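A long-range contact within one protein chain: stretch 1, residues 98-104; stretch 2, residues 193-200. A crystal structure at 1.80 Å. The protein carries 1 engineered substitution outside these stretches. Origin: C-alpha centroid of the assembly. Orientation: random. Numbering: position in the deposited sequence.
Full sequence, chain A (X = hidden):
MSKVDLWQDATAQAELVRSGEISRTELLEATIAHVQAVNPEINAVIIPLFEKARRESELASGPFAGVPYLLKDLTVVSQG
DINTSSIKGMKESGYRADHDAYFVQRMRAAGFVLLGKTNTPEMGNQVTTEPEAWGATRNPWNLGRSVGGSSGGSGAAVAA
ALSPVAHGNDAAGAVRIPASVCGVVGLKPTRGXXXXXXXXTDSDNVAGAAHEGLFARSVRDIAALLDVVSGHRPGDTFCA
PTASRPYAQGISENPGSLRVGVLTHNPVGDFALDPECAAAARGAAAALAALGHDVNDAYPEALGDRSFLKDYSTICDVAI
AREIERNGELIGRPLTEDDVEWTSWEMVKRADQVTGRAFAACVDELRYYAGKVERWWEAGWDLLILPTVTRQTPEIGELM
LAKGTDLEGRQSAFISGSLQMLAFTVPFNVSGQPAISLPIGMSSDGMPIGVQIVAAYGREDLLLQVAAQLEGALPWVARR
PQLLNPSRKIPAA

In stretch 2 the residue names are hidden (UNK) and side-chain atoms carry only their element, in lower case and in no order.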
# COMPACT_ATOMS: atom_id res chain seq x y z
N ASP A 98 -4.37 10.16 -20.80
CA ASP A 98 -5.53 10.59 -21.57
C ASP A 98 -6.87 10.16 -21.00
O ASP A 98 -7.92 10.47 -21.57
CB ASP A 98 -5.41 10.09 -23.01
CG ASP A 98 -5.21 8.59 -23.08
OD1 ASP A 98 -6.01 7.85 -22.47
OD2 ASP A 98 -4.25 8.15 -23.75
N HIS A 99 -6.86 9.45 -19.87
CA HIS A 99 -8.12 8.99 -19.27
C HIS A 99 -8.05 8.84 -17.76
O HIS A 99 -6.98 8.99 -17.16
CB HIS A 99 -8.51 7.65 -19.87
CG HIS A 99 -7.60 6.53 -19.48
ND1 HIS A 99 -6.35 6.36 -20.03
CD2 HIS A 99 -7.73 5.56 -18.55
CE1 HIS A 99 -5.75 5.33 -19.46
NE2 HIS A 99 -6.57 4.83 -18.55
N ASP A 100 -9.19 8.53 -17.16
CA ASP A 100 -9.29 8.30 -15.72
C ASP A 100 -9.38 6.79 -15.48
O ASP A 100 -10.07 6.08 -16.21
CB ASP A 100 -10.57 8.92 -15.12
CG ASP A 100 -10.47 10.42 -14.93
OD1 ASP A 100 -9.37 10.92 -14.64
OD2 ASP A 100 -11.52 11.09 -15.05
N ALA A 101 -8.67 6.30 -14.48
CA ALA A 101 -8.74 4.88 -14.16
C ALA A 101 -10.08 4.71 -13.46
O ALA A 101 -10.63 5.68 -12.95
CB ALA A 101 -7.60 4.49 -13.22
N TYR A 102 -10.61 3.49 -13.44
CA TYR A 102 -11.89 3.26 -12.77
C TYR A 102 -11.83 3.74 -11.32
O TYR A 102 -12.78 4.33 -10.82
CB TYR A 102 -12.24 1.77 -12.81
CG TYR A 102 -12.60 1.24 -14.18
CD1 TYR A 102 -12.13 0.00 -14.62
CD2 TYR A 102 -13.43 1.97 -15.04
CE1 TYR A 102 -12.48 -0.51 -15.86
CE2 TYR A 102 -13.79 1.46 -16.30
CZ TYR A 102 -13.31 0.22 -16.70
OH TYR A 102 -13.67 -0.31 -17.92
N PHE A 103 -10.71 3.48 -10.65
CA PHE A 103 -10.53 3.89 -9.26
C PHE A 103 -10.78 5.39 -9.13
O PHE A 103 -11.52 5.83 -8.25
CB PHE A 103 -9.10 3.58 -8.78
CG PHE A 103 -8.88 3.85 -7.31
CD1 PHE A 103 -9.04 2.83 -6.37
CD2 PHE A 103 -8.51 5.11 -6.86
CE1 PHE A 103 -8.85 3.07 -5.01
CE2 PHE A 103 -8.31 5.37 -5.50
CZ PHE A 103 -8.48 4.34 -4.58
N VAL A 104 -10.15 6.17 -10.00
CA VAL A 104 -10.29 7.62 -9.98
C VAL A 104 -11.73 8.07 -10.21
O VAL A 104 -12.21 8.98 -9.54
CB VAL A 104 -9.36 8.29 -11.02
CG1 VAL A 104 -9.64 9.78 -11.11
CG2 VAL A 104 -7.91 8.06 -10.63
N UNK A 193 -10.52 -7.34 -5.51
CA UNK A 193 -11.51 -6.50 -4.83
C UNK A 193 -11.61 -5.14 -5.50
O UNK A 193 -12.71 -4.66 -5.79
n UNK A 193 -15.29 -8.27 -2.17
c UNK A 193 -12.09 -5.44 -2.55
c UNK A 193 -13.43 -6.15 -2.34
c UNK A 193 -11.11 -6.30 -3.36
n UNK A 193 -13.29 -7.35 -1.50
c UNK A 193 -14.18 -8.33 -1.44
n UNK A 193 -13.96 -9.38 -0.67
N UNK A 194 -10.45 -4.52 -5.76
CA UNK A 194 -10.40 -3.20 -6.37
C UNK A 194 -9.84 -3.24 -7.78
O UNK A 194 -8.74 -3.73 -8.00
c UNK A 194 -10.03 -2.18 -4.10
c UNK A 194 -9.25 -1.22 -3.20
c UNK A 194 -9.53 -0.84 -6.18
c UNK A 194 -9.53 -2.23 -5.54
N UNK A 195 -10.59 -2.70 -8.74
CA UNK A 195 -10.13 -2.71 -10.12
C UNK A 195 -9.01 -1.71 -10.40
O UNK A 195 -9.08 -0.56 -9.99
c UNK A 195 -11.29 -2.40 -11.07
o UNK A 195 -10.81 -2.32 -12.40
N UNK A 196 -7.96 -2.16 -11.11
CA UNK A 196 -6.80 -1.33 -11.48
C UNK A 196 -6.96 -0.91 -12.95
O UNK A 196 -6.06 -0.30 -13.52
c UNK A 196 -5.64 -2.28 -11.31
c UNK A 196 -6.22 -3.56 -11.86
c UNK A 196 -7.63 -3.59 -11.28
N UNK A 197 -8.10 -1.26 -13.54
CA UNK A 197 -8.36 -0.95 -14.93
C UNK A 197 -8.83 0.47 -15.22
O UNK A 197 -8.89 1.30 -14.31
N UNK A 198 -9.22 0.77 -16.48
CA UNK A 198 -9.26 -0.13 -17.65
C UNK A 198 -7.92 -0.63 -18.19
O UNK A 198 -7.87 -1.59 -18.96
c UNK A 198 -9.77 2.09 -16.81
c UNK A 198 -9.67 2.11 -18.30
c UNK A 198 -10.01 0.70 -18.69
N UNK A 199 -6.82 0.01 -17.80
CA UNK A 199 -5.51 -0.42 -18.27
C UNK A 199 -5.16 -1.80 -17.71
O UNK A 199 -5.69 -2.23 -16.69
c UNK A 199 -4.42 0.57 -17.85
c UNK A 199 -3.81 1.54 -20.05
c UNK A 199 -3.28 2.79 -17.94
c UNK A 199 -4.27 1.87 -18.64
N UNK A 200 -4.25 -2.48 -18.41
CA UNK A 200 -3.75 -3.78 -17.99
C UNK A 200 -2.25 -3.56 -17.92
O UNK A 200 -1.56 -3.58 -18.94
c UNK A 200 -4.06 -4.88 -19.04
c UNK A 200 -3.47 -6.21 -18.58
c UNK A 200 -5.56 -5.01 -19.22
O HOH W 1 -6.80 2.58 -16.49
O HOH W 2 -8.80 1.60 -11.50

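Position 193 carries seven side-chain atoms: three carbons in a row, a nitrogen, then a carbon bearing two more nitrogens. That is a guanidinium group, so the residue is Arg193. Its side chain is out of reach of stretch 1, and all three of its nitrogens are hydrogen-bonded elsewhere in the structure, which suits a buried charge.

At position 194 there are four carbons, forked at the first, with one arm two carbons long; one of them lies at the edge of the Phe103 ring. This beta-branched pattern is isoleucine. The short arm of Ile194, CG2, meets CD1 of Phe103 at 3.7 Å, near the plane of the ring. Both residues are buried, and a wholly hydrocarbon side chain can fill this place without leaving a polar group unsatisfied.

Position 195 has one carbon followed by one oxygen, the latter lying at the edge of the Tyr102 ring. With no second branch on the carbon, the residue is Ser195. Its OG is 3.5 Å from CD1 of Tyr102. The backbone N of position 197 donates a hydrogen bond to OG of Ser195 over 3.1 Å, bracing the turn; a further hydrogen bond lies elsewhere in the structure. A small side chain with an oxygen so near the backbone serves this role well.

The three carbons at position 196 close a ring onto the backbone nitrogen, which identifies Pro196. Its CA-to-CB bond points away from stretch 1, and the residue makes no contact there. Its closed ring restricts phi where the chain bends, and its nitrogen has no hydrogen to leave unpaired.

No side-chain atom exists at position 197, whose backbone O meets N of Tyr102. The residue is Gly197. An ideal CB would lie a tight 3.4 Å from CE1 of Tyr102, so the bare backbone lets the ring come close. O of Gly197 takes a hydrogen bond from N of Tyr102 at 2.9 Å, with a nearly straight angle of 164°.

Position 198 again shows three carbons closing onto the backbone nitrogen, now packed against Tyr102. This is Pro198, preceded by a cis peptide bond, which proline tolerates better than other residues. Its CD stands 3.7 Å from the centroid of the Tyr102 ring and only 6° off the normal, a CH-pi contact over the face, while CG reaches CD2 of His99 at 4.0 Å.

Position 199 has four carbons forked at the second, lying at the edge of the His99 ring: Leu199. Its CA-to-CB bond points sideways, yet the branch point, one carbon further out, brings CG to 3.7 Å from NE2 of His99. Position 200 has one carbon carrying two, out of reach of stretch 1, hence Val200; the contact places no demand on its side chain.

The stretches run in nearly opposite directions, 164° apart. Ala101 occupies the N-cap position, right before the helix, and the first helical residue, Tyr102, gives its free NH to Gly197. Water 2 accepts from N of Phe103 and donates to O of Ser195 and O of Gly197; water 1 bridges NE2 of His99 and N of Leu199. Around this polar seam, proline on tyrosine and isoleucine against phenylalanine supply the apolar packing.

Stretch 2 193-200: RISPGPLV
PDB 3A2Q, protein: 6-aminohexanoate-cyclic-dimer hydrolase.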